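Local coordinates for protein putative NADH-flavin reductase (Streptococcus pneumoniae TIGR4, PDB 4R01) that probably binds NAD(P)H in a Rossmann-fold domain and is thought to act as an NADH-flavin reductase, at residues Ser64-Tyr69 with Pro75-Ser80; Leu96-Ala101 with Ala185-Gly190; Gly163-Ala168 with Leu191-Glu196. All coordinates share one frame; numbering follows the deposited sequence.

Interaction 1 of 3, residues Ser64-Tyr69 with Pro75-Ser80; sequences SAFGAY and PLHSKS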
loop_
_atom_site.group_PDB
_atom_site.type_symbol
_atom_site.label_atom_id
_atom_site.label_comp_id
_atom_site.label_asym_id
_atom_site.label_seq_id
_atom_site.Cartn_x
_atom_site.Cartn_y
_atom_site.Cartn_z
ATOM N N SER A 64 -9.031 -31.410 1.822
ATOM C CA SER A 64 -10.309 -30.743 2.022
ATOM C C SER A 64 -10.327 -29.375 1.352
ATOM O O SER A 64 -9.558 -28.480 1.703
ATOM C CB SER A 64 -10.621 -30.602 3.510
ATOM O OG SER A 64 -11.820 -29.871 3.698
ATOM N N ALA A 65 -11.212 -29.234 0.373
ATOM C CA ALA A 65 -11.434 -27.967 -0.303
ATOM C C ALA A 65 -12.796 -27.428 0.102
ATOM O O ALA A 65 -13.459 -26.733 -0.665
ATOM C CB ALA A 65 -11.344 -28.138 -1.810
ATOM N N PHE A 66 -13.205 -27.767 1.320
ATOM C CA PHE A 66 -14.507 -27.376 1.846
ATOM C C PHE A 66 -14.667 -25.860 1.914
ATOM O O PHE A 66 -13.792 -25.149 2.413
ATOM C CB PHE A 66 -14.718 -27.992 3.232
ATOM C CG PHE A 66 -15.987 -27.553 3.909
ATOM C CD1 PHE A 66 -17.208 -28.091 3.540
ATOM C CD2 PHE A 66 -15.957 -26.608 4.922
ATOM C CE1 PHE A 66 -18.377 -27.691 4.163
ATOM C CE2 PHE A 66 -17.122 -26.202 5.548
ATOM C CZ PHE A 66 -18.334 -26.745 5.167
ATOM N N GLY A 67 -15.794 -25.376 1.402
ATOM C CA GLY A 67 -16.122 -23.963 1.458
ATOM C C GLY A 67 -17.551 -23.754 1.923
ATOM O O GLY A 67 -18.480 -24.355 1.382
ATOM N N ALA A 68 -17.728 -22.903 2.928
ATOM C CA ALA A 68 -19.045 -22.660 3.508
ATOM C C ALA A 68 -20.005 -22.028 2.504
ATOM O O ALA A 68 -19.732 -20.963 1.948
ATOM C CB ALA A 68 -18.922 -21.784 4.738
ATOM N N TYR A 69 -21.135 -22.695 2.288
ATOM C CA TYR A 69 -22.134 -22.253 1.320
ATOM C C TYR A 69 -22.867 -20.999 1.796
ATOM O O TYR A 69 -23.201 -20.126 0.994
ATOM C CB TYR A 69 -23.127 -23.387 1.044
ATOM C CG TYR A 69 -24.271 -23.030 0.119
ATOM C CD1 TYR A 69 -24.077 -22.934 -1.254
ATOM C CD2 TYR A 69 -25.550 -22.819 0.614
ATOM C CE1 TYR A 69 -25.123 -22.618 -2.103
ATOM C CE2 TYR A 69 -26.601 -22.503 -0.226
ATOM C CZ TYR A 69 -26.383 -22.404 -1.583
ATOM O OH TYR A 69 -27.428 -22.091 -2.422
ATOM N N PRO A 75 -19.027 -21.329 10.637
ATOM C CA PRO A 75 -18.391 -22.103 11.713
ATOM C C PRO A 75 -18.131 -23.579 11.391
ATOM O O PRO A 75 -17.444 -24.245 12.166
ATOM C CB PRO A 75 -19.397 -21.987 12.861
ATOM C CG PRO A 75 -20.058 -20.690 12.635
ATOM C CD PRO A 75 -20.185 -20.564 11.145
ATOM N N LEU A 76 -18.660 -24.079 10.278
ATOM C CA LEU A 76 -18.466 -25.479 9.910
ATOM C C LEU A 76 -17.022 -25.772 9.511
ATOM O O LEU A 76 -16.613 -26.935 9.458
ATOM C CB LEU A 76 -19.408 -25.872 8.772
ATOM C CG LEU A 76 -20.886 -25.972 9.146
ATOM C CD1 LEU A 76 -21.718 -26.336 7.928
ATOM C CD2 LEU A 76 -21.085 -26.985 10.260
ATOM N N HIS A 77 -16.256 -24.722 9.227
ATOM C CA HIS A 77 -14.834 -24.874 8.940
ATOM C C HIS A 77 -14.119 -25.492 10.134
ATOM O O HIS A 77 -13.297 -26.395 9.980
ATOM C CB HIS A 77 -14.195 -23.529 8.585
ATOM C CG HIS A 77 -14.444 -23.092 7.174
ATOM N ND1 HIS A 77 -15.490 -22.266 6.824
ATOM C CD2 HIS A 77 -13.783 -23.369 6.026
ATOM C CE1 HIS A 77 -15.462 -22.052 5.521
ATOM N NE2 HIS A 77 -14.436 -22.711 5.012
ATOM N N SER A 78 -14.442 -25.001 11.327
ATOM C CA SER A 78 -13.844 -25.518 12.548
ATOM C C SER A 78 -14.356 -26.919 12.849
ATOM O O SER A 78 -13.582 -27.805 13.210
ATOM C CB SER A 78 -14.130 -24.588 13.728
ATOM O OG SER A 78 -13.469 -23.346 13.569
ATOM N N LYS A 79 -15.661 -27.115 12.692
ATOM C CA LYS A 79 -16.268 -28.409 12.981
ATOM C C LYS A 79 -15.715 -29.482 12.050
ATOM O O LYS A 79 -15.588 -30.642 12.442
ATOM C CB LYS A 79 -17.791 -28.336 12.861
ATOM C CG LYS A 79 -18.514 -29.505 13.513
ATOM C CD LYS A 79 -19.990 -29.524 13.148
ATOM C CE LYS A 79 -20.706 -30.699 13.806
ATOM N NZ LYS A 79 -22.000 -31.021 13.140
ATOM N N SER A 80 -15.375 -29.088 10.825
ATOM C CA SER A 80 -14.817 -30.025 9.855
ATOM C C SER A 80 -13.450 -30.518 10.316
ATOM O O SER A 80 -13.140 -31.704 10.201
ATOM C CB SER A 80 -14.714 -29.382 8.469
ATOM O OG SER A 80 -13.764 -28.330 8.458
HETATM O O HOH W 1 -12.439 -28.167 6.206
#

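Interaction 2 of 3, residues Leu96-Ala101 with Ala185-Gly190; sequences LVVGGA and ADYAIG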
loop_
_atom_site.group_PDB
_atom_site.type_symbol
_atom_site.label_atom_id
_atom_site.label_comp_id
_atom_site.label_asym_id
_atom_site.label_seq_id
_atom_site.Cartn_x
_atom_site.Cartn_y
_atom_site.Cartn_z
ATOM N N LEU A 96 -4.530 -32.390 4.023
ATOM C CA LEU A 96 -4.262 -31.049 3.516
ATOM C C LEU A 96 -5.526 -30.207 3.496
ATOM O O LEU A 96 -6.605 -30.700 3.175
ATOM C CB LEU A 96 -3.656 -31.106 2.112
ATOM C CG LEU A 96 -2.137 -31.260 2.005
ATOM C CD1 LEU A 96 -1.682 -32.628 2.489
ATOM C CD2 LEU A 96 -1.683 -31.013 0.576
ATOM N N VAL A 97 -5.383 -28.933 3.841
ATOM C CA VAL A 97 -6.512 -28.013 3.851
ATOM C C VAL A 97 -6.279 -26.848 2.902
ATOM O O VAL A 97 -5.232 -26.203 2.948
ATOM C CB VAL A 97 -6.777 -27.452 5.265
ATOM C CG1 VAL A 97 -7.965 -26.501 5.245
ATOM C CG2 VAL A 97 -7.012 -28.580 6.250
ATOM N N VAL A 98 -7.251 -26.590 2.034
ATOM C CA VAL A 98 -7.249 -25.368 1.242
ATOM C C VAL A 98 -7.665 -24.222 2.147
ATOM O O VAL A 98 -8.838 -24.101 2.508
ATOM C CB VAL A 98 -8.194 -25.454 0.039
ATOM C CG1 VAL A 98 -8.206 -24.135 -0.717
ATOM C CG2 VAL A 98 -7.782 -26.602 -0.873
ATOM N N GLY A 99 -6.700 -23.392 2.527
ATOM C CA GLY A 99 -6.941 -22.381 3.537
ATOM C C GLY A 99 -7.177 -20.982 3.009
ATOM O O GLY A 99 -7.584 -20.797 1.863
ATOM N N GLY A 100 -6.928 -19.996 3.866
ATOM C CA GLY A 100 -7.069 -18.600 3.499
ATOM C C GLY A 100 -5.768 -17.844 3.682
ATOM O O GLY A 100 -4.849 -18.325 4.346
ATOM N N ALA A 101 -5.687 -16.658 3.091
ATOM C CA ALA A 101 -4.485 -15.838 3.184
ATOM C C ALA A 101 -4.539 -14.914 4.395
ATOM O O ALA A 101 -3.512 -14.418 4.853
ATOM C CB ALA A 101 -4.292 -15.028 1.907
ATOM N N ALA A 185 -5.660 -22.720 -10.775
ATOM C CA ALA A 185 -4.856 -23.702 -11.500
ATOM C C ALA A 185 -3.428 -23.791 -10.955
ATOM O O ALA A 185 -2.949 -24.880 -10.635
ATOM C CB ALA A 185 -4.837 -23.370 -12.985
ATOM N N ASP A 186 -2.753 -22.650 -10.846
ATOM C CA ASP A 186 -1.389 -22.624 -10.319
ATOM C C ASP A 186 -1.335 -23.094 -8.865
ATOM O O ASP A 186 -0.374 -23.746 -8.451
ATOM C CB ASP A 186 -0.792 -21.220 -10.442
ATOM C CG ASP A 186 -0.353 -20.895 -11.859
ATOM O OD1 ASP A 186 0.083 -21.822 -12.575
ATOM O OD2 ASP A 186 -0.439 -19.714 -12.258
ATOM N N TYR A 187 -2.374 -22.768 -8.100
ATOM C CA TYR A 187 -2.478 -23.190 -6.707
ATOM C C TYR A 187 -2.576 -24.710 -6.604
ATOM O O TYR A 187 -1.931 -25.325 -5.753
ATOM C CB TYR A 187 -3.690 -22.531 -6.043
ATOM C CG TYR A 187 -3.964 -22.976 -4.623
ATOM C CD1 TYR A 187 -3.366 -22.337 -3.546
ATOM C CD2 TYR A 187 -4.842 -24.021 -4.359
ATOM C CE1 TYR A 187 -3.621 -22.736 -2.245
ATOM C CE2 TYR A 187 -5.104 -24.427 -3.068
ATOM C CZ TYR A 187 -4.492 -23.783 -2.014
ATOM O OH TYR A 187 -4.756 -24.190 -0.725
ATOM N N ALA A 188 -3.383 -25.309 -7.477
ATOM C CA ALA A 188 -3.528 -26.761 -7.511
ATOM C C ALA A 188 -2.186 -27.421 -7.803
ATOM O O ALA A 188 -1.834 -28.426 -7.189
ATOM C CB ALA A 188 -4.565 -27.175 -8.551
ATOM N N ILE A 189 -1.441 -26.843 -8.739
ATOM C CA ILE A 189 -0.117 -27.348 -9.085
ATOM C C ILE A 189 0.789 -27.377 -7.858
ATOM O O ILE A 189 1.442 -28.383 -7.582
ATOM C CB ILE A 189 0.540 -26.499 -10.191
ATOM C CG1 ILE A 189 -0.266 -26.605 -11.488
ATOM C CG2 ILE A 189 1.977 -26.939 -10.422
ATOM C CD1 ILE A 189 0.340 -25.846 -12.648
ATOM N N GLY A 190 0.811 -26.275 -7.114
ATOM C CA GLY A 190 1.633 -26.181 -5.922
ATOM C C GLY A 190 1.202 -27.149 -4.838
ATOM O O GLY A 190 2.035 -27.755 -4.164
#

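Interaction 3 of 3, residues Gly163-Ala168 with Leu191-Glu196; sequences GNYILA and LVDELE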
loop_
_atom_site.group_PDB
_atom_site.type_symbol
_atom_site.label_atom_id
_atom_site.label_comp_id
_atom_site.label_asym_id
_atom_site.label_seq_id
_atom_site.Cartn_x
_atom_site.Cartn_y
_atom_site.Cartn_z
ATOM N N GLY A 163 1.941 -21.597 -14.467
ATOM C CA GLY A 163 2.835 -22.718 -14.247
ATOM C C GLY A 163 4.011 -22.372 -13.353
ATOM O O GLY A 163 4.750 -23.256 -12.919
ATOM N N ASN A 164 4.187 -21.084 -13.075
ATOM C CA ASN A 164 5.282 -20.633 -12.224
ATOM C C ASN A 164 4.777 -20.007 -10.932
ATOM O O ASN A 164 4.270 -18.885 -10.928
ATOM C CB ASN A 164 6.167 -19.638 -12.973
ATOM C CG ASN A 164 6.837 -20.252 -14.187
ATOM O OD1 ASN A 164 6.757 -19.715 -15.291
ATOM N ND2 ASN A 164 7.502 -21.384 -13.986
ATOM N N TYR A 165 4.921 -20.738 -9.834
ATOM C CA TYR A 165 4.465 -20.255 -8.539
ATOM C C TYR A 165 5.628 -20.141 -7.560
ATOM O O TYR A 165 6.733 -20.609 -7.835
ATOM C CB TYR A 165 3.385 -21.183 -7.971
ATOM C CG TYR A 165 3.917 -22.525 -7.520
ATOM C CD1 TYR A 165 4.087 -23.566 -8.424
ATOM C CD2 TYR A 165 4.253 -22.750 -6.191
ATOM C CE1 TYR A 165 4.579 -24.791 -8.017
ATOM C CE2 TYR A 165 4.746 -23.973 -5.776
ATOM C CZ TYR A 165 4.905 -24.988 -6.692
ATOM O OH TYR A 165 5.395 -26.205 -6.282
ATOM N N ILE A 166 5.370 -19.518 -6.417
ATOM C CA ILE A 166 6.349 -19.453 -5.338
ATOM C C ILE A 166 5.830 -20.158 -4.090
ATOM O O ILE A 166 4.698 -19.929 -3.657
ATOM C CB ILE A 166 6.712 -17.997 -4.985
ATOM C CG1 ILE A 166 7.536 -17.374 -6.106
ATOM C CG2 ILE A 166 7.501 -17.930 -3.691
ATOM C CD1 ILE A 166 7.845 -15.916 -5.884
ATOM N N LEU A 167 6.657 -21.029 -3.526
ATOM C CA LEU A 167 6.334 -21.672 -2.262
ATOM C C LEU A 167 6.916 -20.862 -1.112
ATOM O O LEU A 167 8.130 -20.673 -1.031
ATOM C CB LEU A 167 6.871 -23.103 -2.229
ATOM C CG LEU A 167 6.713 -23.873 -0.915
ATOM C CD1 LEU A 167 5.247 -24.138 -0.616
ATOM C CD2 LEU A 167 7.493 -25.174 -0.958
ATOM N N ALA A 168 6.050 -20.370 -0.233
ATOM C CA ALA A 168 6.507 -19.635 0.940
ATOM C C ALA A 168 6.041 -20.332 2.210
ATOM O O ALA A 168 5.547 -21.459 2.164
ATOM C CB ALA A 168 6.015 -18.199 0.902
ATOM N N LEU A 191 -0.108 -27.304 -4.676
ATOM C CA LEU A 191 -0.650 -28.182 -3.646
ATOM C C LEU A 191 -0.335 -29.656 -3.932
ATOM O O LEU A 191 0.016 -30.409 -3.024
ATOM C CB LEU A 191 -2.160 -27.968 -3.516
ATOM C CG LEU A 191 -2.878 -28.635 -2.339
ATOM C CD1 LEU A 191 -4.005 -27.746 -1.841
ATOM C CD2 LEU A 191 -3.415 -30.001 -2.730
ATOM N N VAL A 192 -0.458 -30.064 -5.192
ATOM C CA VAL A 192 -0.160 -31.444 -5.573
ATOM C C VAL A 192 1.347 -31.709 -5.497
ATOM O O VAL A 192 1.777 -32.831 -5.217
ATOM C CB VAL A 192 -0.690 -31.767 -6.992
ATOM C CG1 VAL A 192 -0.342 -33.193 -7.392
ATOM C CG2 VAL A 192 -2.193 -31.568 -7.047
ATOM N N ASP A 193 2.148 -30.672 -5.732
ATOM C CA ASP A 193 3.596 -30.784 -5.571
ATOM C C ASP A 193 3.949 -31.107 -4.125
ATOM O O ASP A 193 4.845 -31.904 -3.857
ATOM C CB ASP A 193 4.301 -29.497 -6.005
ATOM C CG ASP A 193 4.334 -29.329 -7.511
ATOM O OD1 ASP A 193 3.987 -30.292 -8.226
ATOM O OD2 ASP A 193 4.717 -28.235 -7.979
ATOM N N GLU A 194 3.234 -30.483 -3.196
ATOM C CA GLU A 194 3.428 -30.744 -1.775
ATOM C C GLU A 194 2.937 -32.150 -1.417
ATOM O O GLU A 194 3.332 -32.718 -0.401
ATOM C CB GLU A 194 2.712 -29.675 -0.938
ATOM C CG GLU A 194 2.718 -29.914 0.567
ATOM C CD GLU A 194 4.114 -29.922 1.162
ATOM O OE1 GLU A 194 4.986 -29.185 0.653
ATOM O OE2 GLU A 194 4.341 -30.674 2.134
ATOM N N LEU A 195 2.081 -32.717 -2.261
ATOM C CA LEU A 195 1.614 -34.086 -2.059
ATOM C C LEU A 195 2.653 -35.083 -2.547
ATOM O O LEU A 195 2.956 -36.062 -1.869
ATOM C CB LEU A 195 0.283 -34.318 -2.773
ATOM C CG LEU A 195 -0.929 -33.696 -2.087
ATOM C CD1 LEU A 195 -2.165 -33.853 -2.950
ATOM C CD2 LEU A 195 -1.133 -34.341 -0.728
ATOM N N GLU A 196 3.199 -34.821 -3.728
ATOM C CA GLU A 196 4.236 -35.669 -4.300
ATOM C C GLU A 196 5.582 -35.482 -3.598
ATOM O O GLU A 196 6.235 -36.453 -3.199
ATOM C CB GLU A 196 4.376 -35.377 -5.798
ATOM C CG GLU A 196 3.203 -35.849 -6.647
ATOM C CD GLU A 196 3.298 -35.357 -8.079
ATOM O OE1 GLU A 196 4.428 -35.085 -8.533
ATOM O OE2 GLU A 196 2.248 -35.206 -8.739
#

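Interaction 1 of 3, residues Ser64-Tyr69 with Pro75-Ser80
Phe66 and His77 meet as a T-shaped aromatic pair, the edge of the phenylalanine ring turned toward a face of the imidazole. The ring centroids of Phe66 and His77 lie 5.3 Å apart and the planes stand at 65° to each other. The touching edge is led by Phe66 CD2, which sits above the rim of the imidazole, 4.1 Å from His77 CD2. Farther round the phenyl ring, Phe66 CZ packs 3.9 Å from Leu76 CB, so one aromatic side chain spans two consecutive residues at the start of helix 76-88. Phe66 gets there by swinging CG anti to its own backbone N (chi1 175°), which carries the ring across to the helix. Ala68 meets the same histidine at another atom: its methyl CB lies 3.6 Å from His77 CE1, and the backbone N of Ala68 is near that carbon too.

In Rossmann-fold terms this is the crossover loop leaving parallel strand 61-64 and folding back on the helix that follows it in the chain. Aromatic and methyl packing brings the two together directly, and a water supplies the polar link. That water donates to Ser80 OG at 2.6 Å and lies 3.1 Å from Ser64 OG, joining the end of strand 61-64 to helix 76-88. Ser80 OG in turn bonds to the carbonyl O of His77, approaching from above the carbonyl plane, while Ser64 OG accepts a weak bond from Phe66 N.

Further out, His77 ND1 is hydrogen-bonded to the carbonyl O of Leu74, which helps fix the rotation of the imidazole. Leu127 and Ala130 of helix 125-138 also pack on His77, and Leu48 packs on Phe66.

Interaction 2 of 3, residues Leu96-Ala101 with Ala185-Gly190
Tyr187 OH, reaching from helix 184-196, is hydrogen-bonded to the carbonyl O of Val149 while resting against the backbone and side chain of Val98. The setting is the core of the Rossmann-type alpha/beta domain, where the helix packs on the mostly parallel sheet near the C-terminal end of strand 94-98. Toward that strand the phenol oxygen makes van der Waals contacts: Tyr187 OH lies 3.4 Å from Val98 CA and 3.9 Å from Gly99 N. Its polar partner, Val149 O, belongs to strand 145-150, the neighbour of 94-98 in the sheet, so the tyrosine, projecting from the helix, touches two adjacent strands.

With chi1 at 175°, CG opposite the amide N, the ring points across to Val98 with the hydroxyl leading. The nearest CA atoms of the two segments, those of Val98 and Tyr187, are 9.5 Å apart, a distance filled largely by this one side chain. Phe155 packs edge-to-face with the tyrosine ring, and Pro151 touches it as well. Val98 also rests on Ile17 of helix 12-24 and on Leu191, one turn farther along the tyrosine's own helix.

Both methyls of Val98 reach the phenol, the closer being CG1, which approaches the ring obliquely and lies 3.9 Å from Tyr187 CE2.

Interaction 3 of 3, residues Gly163-Ala168 with Leu191-Glu196
Tyr165 leaves strand 165-168 with its CB directed toward helix 184-196, and at the far end of the ring its hydroxyl meets Asp193. Beyond CB, CG sits between the backbone N and the carbonyl carbon (chi1 71°), a rotation that aims the ring at the helix. On the ring, CE1 and CZ border the carboxylate: Tyr165 CE1 is 3.4 Å from Asp193 OD2, which lies at the ring's edge, near its plane. At the tip, Tyr165 OH donates a hydrogen bond of 2.7 Å to Asp193 OD2. The bond uses the anti lone pair of that oxygen, the one facing away from OD1, and the ring and carboxylate planes are turned 39° apart. The aspartate CB also lies beside the hydroxyl, with Asp193 CB 3.5 Å from Tyr165 OH.

The bond ties a strand outermost in the Rossmann-type sheet of this chain to a helix packed against that sheet. Strand 165-168 is antiparallel to its neighbour 203-209, and Leu207 of that neighbour packs on Tyr165.

Asp193 divides its carboxylate between two partners. OD2 takes the phenol, while OD1 forms a salt bridge with Arg24 of helix 12-24. The positive charge nearby would be expected to favour the ionised carboxylate. Arg24 NH1 also pairs with Glu196 OE2, an oxygen that His26 NE2 contacts by a hydrogen bond.

In the fold
The three contacts sample both faces and one edge of the same sheet. Interactions 1 and 2, with centres 15 Å apart, join along neighbouring strands: Ser64 N lies 2.9 Å from Leu96 O, and Ser64 O is 3.0 Å from Val98 N, both probable hydrogen bonds. Interactions 2 and 3 are closer, at 8 Å between centres, and use successive turns of helix 184-196. There Asp186 OD1 lies 2.7 Å from Gly163 N, a probable hydrogen bond, and Gly190 CA packs 3.6 Å from Tyr165 CZ. Interactions 1 and 3 lie on opposite sides of the chain's centre, their centres 23 Å apart, without touching.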